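Local coordinates for protein D-isomer specific 2-hydroxyacid dehydrogenase NAD-binding (Xanthobacter autotrophicus, PDB 4XA8) that probably acts as an NAD(P)-dependent oxidoreductase of the D-isomer specific 2-hydroxyacid dehydrogenase family and binds NADPH, at residues 37-45 with 61-69; 142-152 with 163-174. All coordinates share one frame; numbering follows the deposited sequence.

Interaction 1: residues 37-45 with 61-69; sequences IARAGDGHV and PHGFFARFP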
loop_
_atom_site.group_PDB
_atom_site.type_symbol
_atom_site.label_atom_id
_atom_site.label_comp_id
_atom_site.label_asym_id
_atom_site.label_seq_id
_atom_site.Cartn_x
_atom_site.Cartn_y
_atom_site.Cartn_z
ATOM N N ILE A 37 -32.384 6.003 13.241
ATOM C CA ILE A 37 -30.982 6.392 13.428
ATOM C C ILE A 37 -30.933 7.340 14.605
ATOM O O ILE A 37 -31.544 8.419 14.560
ATOM C CB ILE A 37 -30.410 7.051 12.163
ATOM C CG1 ILE A 37 -30.436 6.036 11.015
ATOM C CG2 ILE A 37 -28.960 7.516 12.374
ATOM C CD1 ILE A 37 -30.267 6.663 9.627
ATOM N N ALA A 38 -30.238 6.933 15.665
ATOM C CA ALA A 38 -30.034 7.795 16.820
ATOM C C ALA A 38 -28.909 8.728 16.489
ATOM O O ALA A 38 -27.917 8.311 15.864
ATOM C CB ALA A 38 -29.668 6.989 18.057
ATOM N N ARG A 39 -29.041 9.958 16.976
ATOM C CA ARG A 39 -28.117 11.058 16.719
ATOM C C ARG A 39 -26.801 10.874 17.472
ATOM O O ARG A 39 -26.813 10.593 18.671
ATOM C CB ARG A 39 -28.829 12.355 17.166
ATOM C CG ARG A 39 -27.999 13.590 17.107
ATOM C CD ARG A 39 -28.889 14.810 17.095
ATOM N NE ARG A 39 -29.465 15.079 18.412
ATOM C CZ ARG A 39 -30.404 15.995 18.627
ATOM N NH1 ARG A 39 -30.880 16.710 17.615
ATOM N NH2 ARG A 39 -30.876 16.209 19.848
ATOM N N ALA A 40 -25.678 10.987 16.772
ATOM C CA ALA A 40 -24.361 10.927 17.424
ATOM C C ALA A 40 -24.312 11.943 18.570
ATOM O O ALA A 40 -24.862 13.048 18.458
ATOM C CB ALA A 40 -23.230 11.185 16.432
ATOM N N GLY A 41 -23.683 11.555 19.678
ATOM C CA GLY A 41 -23.518 12.458 20.811
ATOM C C GLY A 41 -24.517 12.098 21.888
ATOM O O GLY A 41 -24.197 11.356 22.802
ATOM N N ASP A 42 -25.748 12.587 21.767
ATOM C CA ASP A 42 -26.735 12.386 22.826
ATOM C C ASP A 42 -27.569 11.131 22.584
ATOM O O ASP A 42 -28.249 10.646 23.490
ATOM C CB ASP A 42 -27.609 13.639 23.050
ATOM C CG ASP A 42 -28.434 14.054 21.818
ATOM O OD1 ASP A 42 -28.334 13.399 20.771
ATOM O OD2 ASP A 42 -29.188 15.061 21.902
ATOM N N GLY A 43 -27.528 10.596 21.369
ATOM C CA GLY A 43 -28.343 9.428 21.070
ATOM C C GLY A 43 -29.836 9.684 20.895
ATOM O O GLY A 43 -30.636 8.736 20.871
ATOM N N HIS A 44 -30.227 10.950 20.760
ATOM C CA HIS A 44 -31.621 11.268 20.522
ATOM C C HIS A 44 -32.141 10.534 19.299
ATOM O O HIS A 44 -31.541 10.588 18.227
ATOM C CB HIS A 44 -31.868 12.758 20.303
ATOM C CG HIS A 44 -33.287 13.045 19.933
ATOM N ND1 HIS A 44 -34.346 12.592 20.692
ATOM C CD2 HIS A 44 -33.833 13.678 18.863
ATOM C CE1 HIS A 44 -35.484 12.965 20.130
ATOM N NE2 HIS A 44 -35.202 13.634 19.022
ATOM N N VAL A 45 -33.269 9.873 19.464
ATOM C CA VAL A 45 -33.878 9.109 18.396
ATOM C C VAL A 45 -35.371 9.458 18.443
ATOM O O VAL A 45 -35.945 9.545 19.527
ATOM C CB VAL A 45 -33.583 7.596 18.572
ATOM C CG1 VAL A 45 -34.137 7.033 19.885
ATOM C CG2 VAL A 45 -34.096 6.796 17.387
ATOM N N PRO A 61 -23.770 6.168 23.885
ATOM C CA PRO A 61 -23.607 7.022 25.043
ATOM C C PRO A 61 -23.989 6.293 26.337
ATOM O O PRO A 61 -24.831 5.384 26.314
ATOM C CB PRO A 61 -24.583 8.199 24.770
ATOM C CG PRO A 61 -25.009 8.068 23.361
ATOM C CD PRO A 61 -24.855 6.628 23.003
ATOM N N HIS A 62 -23.354 6.672 27.446
ATOM C CA HIS A 62 -23.678 6.110 28.774
ATOM C C HIS A 62 -25.202 6.210 28.980
ATOM O O HIS A 62 -25.803 7.254 28.723
ATOM C CB HIS A 62 -22.912 6.873 29.877
ATOM N N GLY A 63 -25.841 5.112 29.377
ATOM C CA GLY A 63 -27.288 5.123 29.610
ATOM C C GLY A 63 -28.150 4.936 28.368
ATOM O O GLY A 63 -29.362 4.931 28.465
ATOM N N PHE A 64 -27.538 4.733 27.194
ATOM C CA PHE A 64 -28.309 4.629 25.953
ATOM C C PHE A 64 -29.345 3.488 25.986
ATOM O O PHE A 64 -30.514 3.665 25.595
ATOM C CB PHE A 64 -27.355 4.450 24.777
ATOM C CG PHE A 64 -28.028 4.294 23.448
ATOM C CD1 PHE A 64 -28.569 5.391 22.781
ATOM C CD2 PHE A 64 -28.080 3.054 22.831
ATOM C CE1 PHE A 64 -29.144 5.231 21.520
ATOM C CE2 PHE A 64 -28.652 2.906 21.577
ATOM C CZ PHE A 64 -29.170 3.996 20.918
ATOM N N PHE A 65 -28.950 2.326 26.470
ATOM C CA PHE A 65 -29.860 1.186 26.372
ATOM C C PHE A 65 -31.040 1.314 27.309
ATOM O O PHE A 65 -32.043 0.631 27.096
ATOM C CB PHE A 65 -29.155 -0.139 26.669
ATOM C CG PHE A 65 -28.113 -0.503 25.666
ATOM C CD1 PHE A 65 -28.470 -0.806 24.357
ATOM C CD2 PHE A 65 -26.771 -0.563 26.034
ATOM C CE1 PHE A 65 -27.513 -1.143 23.422
ATOM C CE2 PHE A 65 -25.806 -0.899 25.094
ATOM C CZ PHE A 65 -26.182 -1.195 23.797
ATOM N N ALA A 66 -30.944 2.194 28.311
ATOM C CA ALA A 66 -32.030 2.346 29.268
ATOM C C ALA A 66 -33.213 3.013 28.619
ATOM O O ALA A 66 -34.306 3.017 29.188
ATOM C CB ALA A 66 -31.599 3.141 30.483
ATOM N N ARG A 67 -33.006 3.595 27.460
ATOM C CA ARG A 67 -34.096 4.200 26.711
ATOM C C ARG A 67 -35.106 3.181 26.182
ATOM O O ARG A 67 -36.189 3.567 25.760
ATOM C CB ARG A 67 -33.555 4.939 25.474
ATOM C CG ARG A 67 -32.760 6.220 25.704
ATOM C CD ARG A 67 -32.108 6.542 24.355
ATOM N NE ARG A 67 -31.362 7.797 24.295
ATOM C CZ ARG A 67 -31.888 8.988 24.025
ATOM N NH1 ARG A 67 -33.187 9.125 23.818
ATOM N NH2 ARG A 67 -31.105 10.061 23.998
ATOM N N PHE A 68 -34.722 1.897 26.114
ATOM C CA PHE A 68 -35.442 0.913 25.298
ATOM C C PHE A 68 -35.779 -0.281 26.162
ATOM O O PHE A 68 -35.049 -1.276 26.152
ATOM C CB PHE A 68 -34.542 0.499 24.101
ATOM C CG PHE A 68 -33.970 1.677 23.350
ATOM C CD1 PHE A 68 -34.808 2.539 22.669
ATOM C CD2 PHE A 68 -32.597 1.925 23.334
ATOM C CE1 PHE A 68 -34.301 3.632 21.990
ATOM C CE2 PHE A 68 -32.092 3.020 22.672
ATOM C CZ PHE A 68 -32.938 3.874 21.988
ATOM N N PRO A 69 -36.874 -0.185 26.965
ATOM C CA PRO A 69 -37.174 -1.265 27.906
ATOM C C PRO A 69 -37.463 -2.634 27.250
ATOM O O PRO A 69 -37.161 -3.651 27.852
ATOM C CB PRO A 69 -38.386 -0.731 28.705
ATOM C CG PRO A 69 -39.002 0.321 27.873
ATOM C CD PRO A 69 -37.935 0.834 26.909
HETATM O O HOH W 1 -28.774 8.125 24.920
#
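R67 reaches across to the turn at D42 and G43, dividing the contact into a closely fitted apolar floor and a polar outer side. Its chain, extended from CG to NE, lays the guanidinium over the G43 carbonyl, whose O sits 3.3 Å above the centre of the group. NH2 of R67 donates to O of D42 at 3.0 Å, a bent bond (141°) arriving above the carbonyl plane, and a water bridges NE of R67 to the same oxygen. A lysine in its place would probably lose one of these links and leave the G43 carbonyl without its flat cover. D42 and H44 lie exposed here; R39 grips the D42 carboxylate side-on through NE and NH2, and N of H44 donates to OD1, an Asx turn that helps to set the D42 carbonyl.

On the packed side, CE1 of F64 lies 3.9 Å from both CB of A38 and O of G43, at the ring edge, and CG of P61 rests 3.4 Å from O of G41. CG1 of V45 meets the edge of F68, 4.0 Å from CZ. Strand 9-13 lies beneath, V11 touching V45 and F64, Y13 touching A38 and P61; strand 52-57 receives F68 and F64.

Interaction 2: residues 142-152 with 163-174; sequences AAEIRVGVLGL and LARHGFDVRGWS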
loop_
_atom_site.group_PDB
_atom_site.type_symbol
_atom_site.label_atom_id
_atom_site.label_comp_id
_atom_site.label_asym_id
_atom_site.label_seq_id
_atom_site.Cartn_x
_atom_site.Cartn_y
_atom_site.Cartn_z
ATOM N N ALA A 142 13.524 -6.238 0.250
ATOM C CA ALA A 142 12.545 -6.611 1.267
ATOM C C ALA A 142 13.157 -7.455 2.415
ATOM O O ALA A 142 12.814 -7.290 3.579
ATOM C CB ALA A 142 11.453 -7.411 0.599
ATOM N N ALA A 143 14.061 -8.361 2.056
ATOM C CA ALA A 143 14.682 -9.277 3.008
ATOM C C ALA A 143 15.509 -8.559 4.087
ATOM O O ALA A 143 15.677 -9.091 5.179
ATOM C CB ALA A 143 15.525 -10.307 2.267
ATOM N N GLU A 144 16.000 -7.352 3.809
ATOM C CA GLU A 144 16.700 -6.603 4.816
ATOM C C GLU A 144 15.759 -5.851 5.779
ATOM O O GLU A 144 16.203 -5.322 6.778
ATOM C CB GLU A 144 17.822 -5.722 4.213
ATOM C CG GLU A 144 17.441 -4.452 3.515
ATOM C CD GLU A 144 18.622 -3.858 2.726
ATOM O OE1 GLU A 144 18.945 -4.287 1.591
ATOM O OE2 GLU A 144 19.205 -2.917 3.268
ATOM N N ILE A 145 14.457 -5.861 5.516
ATOM C CA ILE A 145 13.505 -5.120 6.348
ATOM C C ILE A 145 12.736 -6.029 7.310
ATOM O O ILE A 145 11.941 -6.909 6.917
ATOM C CB ILE A 145 12.540 -4.296 5.487
ATOM C CG1 ILE A 145 13.347 -3.368 4.561
ATOM C CG2 ILE A 145 11.592 -3.465 6.376
ATOM C CD1 ILE A 145 12.482 -2.560 3.604
ATOM N N ARG A 146 12.967 -5.802 8.580
ATOM C CA ARG A 146 12.379 -6.625 9.624
ATOM C C ARG A 146 11.042 -6.054 10.044
ATOM O O ARG A 146 10.978 -4.908 10.505
ATOM C CB ARG A 146 13.313 -6.685 10.825
ATOM C CG ARG A 146 14.660 -7.270 10.480
ATOM C CD ARG A 146 15.641 -7.050 11.612
ATOM N NE ARG A 146 15.923 -8.293 12.331
ATOM C CZ ARG A 146 16.648 -8.380 13.453
ATOM N NH1 ARG A 146 17.178 -7.297 14.017
ATOM N NH2 ARG A 146 16.857 -9.568 14.005
ATOM N N VAL A 147 9.985 -6.838 9.908
ATOM C CA VAL A 147 8.585 -6.369 10.163
ATOM C C VAL A 147 8.044 -7.335 11.243
ATOM O O VAL A 147 8.102 -8.568 11.079
ATOM C CB VAL A 147 7.689 -6.481 8.910
ATOM C CG1 VAL A 147 6.276 -5.963 9.141
ATOM C CG2 VAL A 147 8.312 -5.786 7.691
ATOM N N GLY A 148 7.587 -6.762 12.336
ATOM C CA GLY A 148 7.085 -7.489 13.482
ATOM C C GLY A 148 5.575 -7.309 13.563
ATOM O O GLY A 148 5.082 -6.168 13.654
ATOM N N VAL A 149 4.839 -8.413 13.616
ATOM C CA VAL A 149 3.378 -8.360 13.867
ATOM C C VAL A 149 3.106 -8.751 15.351
ATOM O O VAL A 149 3.411 -9.887 15.754
ATOM C CB VAL A 149 2.660 -9.338 12.908
ATOM C CG1 VAL A 149 1.142 -9.319 13.105
ATOM C CG2 VAL A 149 2.956 -8.993 11.487
ATOM N N LEU A 150 2.612 -7.799 16.144
ATOM C CA LEU A 150 2.303 -7.985 17.544
ATOM C C LEU A 150 0.858 -8.474 17.646
ATOM O O LEU A 150 -0.077 -7.707 17.480
ATOM C CB LEU A 150 2.562 -6.668 18.296
ATOM C CG LEU A 150 2.403 -6.648 19.787
ATOM C CD1 LEU A 150 3.566 -7.359 20.465
ATOM C CD2 LEU A 150 2.329 -5.203 20.252
ATOM N N GLY A 151 0.684 -9.769 17.884
ATOM C CA GLY A 151 -0.626 -10.423 18.013
ATOM C C GLY A 151 -0.796 -11.398 16.882
ATOM O O GLY A 151 -0.665 -10.993 15.732
ATOM N N LEU A 152 -0.990 -12.696 17.191
ATOM C CA LEU A 152 -1.138 -13.703 16.125
ATOM C C LEU A 152 -2.377 -14.546 16.264
ATOM O O LEU A 152 -2.337 -15.771 16.093
ATOM C CB LEU A 152 0.096 -14.611 16.046
ATOM C CG LEU A 152 1.447 -13.980 15.730
ATOM C CD1 LEU A 152 2.549 -15.037 15.936
ATOM C CD2 LEU A 152 1.508 -13.416 14.308
ATOM N N LEU A 163 2.375 -10.919 4.624
ATOM C CA LEU A 163 3.654 -10.176 4.605
ATOM C C LEU A 163 4.861 -11.018 4.202
ATOM O O LEU A 163 5.741 -10.573 3.435
ATOM C CB LEU A 163 3.888 -9.524 5.957
ATOM C CG LEU A 163 3.007 -8.348 6.354
ATOM C CD1 LEU A 163 3.199 -7.993 7.817
ATOM C CD2 LEU A 163 3.285 -7.128 5.487
ATOM N N ALA A 164 4.896 -12.261 4.655
ATOM C CA ALA A 164 5.988 -13.125 4.307
ATOM C C ALA A 164 6.034 -13.439 2.831
ATOM O O ALA A 164 7.142 -13.580 2.308
ATOM C CB ALA A 164 5.963 -14.396 5.139
ATOM N N ARG A 165 4.896 -13.402 2.126
ATOM C CA ARG A 165 4.900 -13.586 0.670
ATOM C C ARG A 165 5.619 -12.495 -0.070
ATOM O O ARG A 165 6.086 -12.718 -1.180
ATOM C CB ARG A 165 3.487 -13.690 0.101
ATOM C CG ARG A 165 2.665 -14.809 0.701
ATOM C CD ARG A 165 1.253 -14.845 0.079
ATOM N NE ARG A 165 1.266 -14.495 -1.352
ATOM C CZ ARG A 165 1.276 -15.369 -2.362
ATOM N NH1 ARG A 165 1.268 -16.683 -2.138
ATOM N NH2 ARG A 165 1.294 -14.938 -3.615
ATOM N N HIS A 166 5.672 -11.301 0.519
ATOM C CA HIS A 166 6.374 -10.181 -0.063
ATOM C C HIS A 166 7.895 -10.096 0.217
ATOM O O HIS A 166 8.557 -9.129 -0.213
ATOM C CB HIS A 166 5.604 -8.907 0.299
ATOM C CG HIS A 166 4.303 -8.840 -0.410
ATOM N ND1 HIS A 166 3.195 -9.572 -0.030
ATOM C CD2 HIS A 166 3.967 -8.225 -1.564
ATOM C CE1 HIS A 166 2.220 -9.375 -0.904
ATOM N NE2 HIS A 166 2.671 -8.556 -1.837
ATOM N N GLY A 167 8.462 -11.138 0.845
ATOM C CA GLY A 167 9.895 -11.256 0.998
ATOM C C GLY A 167 10.485 -10.588 2.250
ATOM O O GLY A 167 11.680 -10.651 2.477
ATOM N N PHE A 168 9.658 -9.911 3.048
ATOM C CA PHE A 168 10.157 -9.270 4.267
ATOM C C PHE A 168 10.675 -10.277 5.289
ATOM O O PHE A 168 10.298 -11.463 5.249
ATOM C CB PHE A 168 9.039 -8.427 4.920
ATOM C CG PHE A 168 8.601 -7.264 4.071
ATOM C CD1 PHE A 168 9.465 -6.245 3.826
ATOM C CD2 PHE A 168 7.328 -7.228 3.490
ATOM C CE1 PHE A 168 9.101 -5.152 3.032
ATOM C CE2 PHE A 168 6.936 -6.152 2.677
ATOM C CZ PHE A 168 7.822 -5.109 2.452
ATOM N N ASP A 169 11.569 -9.834 6.165
ATOM C CA ASP A 169 11.966 -10.658 7.313
ATOM C C ASP A 169 10.865 -10.514 8.404
ATOM O O ASP A 169 10.914 -9.587 9.239
ATOM C CB ASP A 169 13.343 -10.187 7.800
ATOM C CG ASP A 169 13.903 -11.031 8.944
ATOM O OD1 ASP A 169 13.197 -11.903 9.499
ATOM O OD2 ASP A 169 15.045 -10.743 9.322
ATOM N N VAL A 170 9.839 -11.370 8.320
ATOM C CA VAL A 170 8.612 -11.202 9.122
ATOM C C VAL A 170 8.741 -11.968 10.445
ATOM O O VAL A 170 9.134 -13.137 10.472
ATOM C CB VAL A 170 7.346 -11.621 8.348
ATOM C CG1 VAL A 170 6.071 -11.398 9.156
ATOM C CG2 VAL A 170 7.255 -10.886 7.032
ATOM N N ARG A 171 8.481 -11.256 11.541
ATOM C CA ARG A 171 8.428 -11.863 12.857
ATOM C C ARG A 171 7.052 -11.668 13.425
ATOM O O ARG A 171 6.368 -10.753 13.032
ATOM C CB ARG A 171 9.564 -11.321 13.782
ATOM C CG ARG A 171 9.790 -9.814 13.697
ATOM C CD ARG A 171 10.778 -9.229 14.727
ATOM N NE ARG A 171 12.056 -9.836 14.534
ATOM C CZ ARG A 171 13.040 -9.953 15.395
ATOM N NH1 ARG A 171 13.052 -9.410 16.625
ATOM N NH2 ARG A 171 14.083 -10.616 14.966
ATOM N N GLY A 172 6.652 -12.510 14.375
ATOM C CA GLY A 172 5.417 -12.302 15.068
ATOM C C GLY A 172 5.606 -12.570 16.558
ATOM O O GLY A 172 6.528 -13.317 16.972
ATOM N N TRP A 173 4.689 -12.014 17.326
ATOM C CA TRP A 173 4.620 -12.198 18.769
ATOM C C TRP A 173 3.248 -12.596 19.201
ATOM O O TRP A 173 2.230 -12.046 18.745
ATOM C CB TRP A 173 5.055 -10.923 19.527
ATOM C CG TRP A 173 5.097 -11.158 20.992
ATOM C CD1 TRP A 173 6.157 -11.621 21.715
ATOM C CD2 TRP A 173 4.010 -11.019 21.928
ATOM N NE1 TRP A 173 5.825 -11.742 23.022
ATOM C CE2 TRP A 173 4.519 -11.390 23.203
ATOM C CE3 TRP A 173 2.676 -10.613 21.815
ATOM C CZ2 TRP A 173 3.724 -11.407 24.378
ATOM C CZ3 TRP A 173 1.867 -10.605 23.001
ATOM C CH2 TRP A 173 2.404 -10.986 24.261
ATOM N N SER A 174 3.200 -13.546 20.119
ATOM C CA SER A 174 1.932 -13.949 20.688
ATOM C C SER A 174 2.170 -14.330 22.129
ATOM O O SER A 174 3.281 -14.570 22.529
ATOM C CB SER A 174 1.376 -15.151 19.931
ATOM O OG SER A 174 0.132 -15.533 20.554
HETATM O O HOH W 2 16.615 -9.178 7.650
HETATM O O HOH W 3 -1.775 -13.420 20.042
#
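R146–L150 and D169–W173 pair in parallel register, their strand axes 4.5 Å apart at closest approach and 22° from parallel, joined by six backbone hydrogen bonds that run from D169 N to I145 O at one end to G151 N to W173 O at the other.

On the face of V147 and V149, helix 154-165 folds back: CD1 of L163 spans the two valines, 3.9 Å from CG1 of V147 and 3.8 Å from CG2 of V149. The other methyl of V147, CG2, is held beside CB of F168, whose ring turns its edge to CB of I145. G172 shares this face, its CA 4.1 Å from CD2 of L152.

The opposite face carries R146, D169, R171, L150 and W173. R146 and D169 run side by side in a long salt bridge, NE to OD2 4.0 Å, and a water ties OD2 of D169 to O of A143. NH2 of R146 lies 3.1 Å from NH2 of R171, two donors and no bond, the guanidinium planes 64° apart; this is likely to be unfavourable. NH1 of R171 instead donates to O of F195. Farther along, L150 has its CG anti to the backbone N (chi1 -176°), which brings CD1 alongside the indole, 3.6 Å from CE3 of W173.

This is the first beta-alpha-beta crossover of a Rossmann fold, and G151 begins a probable GxGxxG turn beside L152, a residue seen to bind NADPH; a water accepts from N of L152 and is bonded to OG of S174. Strand 201-204 continues the sheet beyond 146-150 and strand 184-187 beyond 169-174, while helix 103-119 packs on L163 and F168 and helix 192-197 on L150 and W173.

Overall arrangement
Two kinds of contact, loop packing and strand pairing, are met in one chain. Interaction 1 packs two loops beyond the C-terminal ends of strands 34-37 and 52-57 of the five-stranded parallel sheet, away from the known NADPH sites. Interaction 2 instead pairs neighbouring strands inside the seven-stranded sheet of the NAD-binding domain and borders the NADPH site, which holds no cofactor in this chain: it contains L152, the side chain of V149 is about 4 Å from G156 and that of S174 about 4 Å from the side chain of T176. The two contacts lie on opposite sides of the chain's centre, their own centres about 43 Å apart and their nearest atoms about 28 Å.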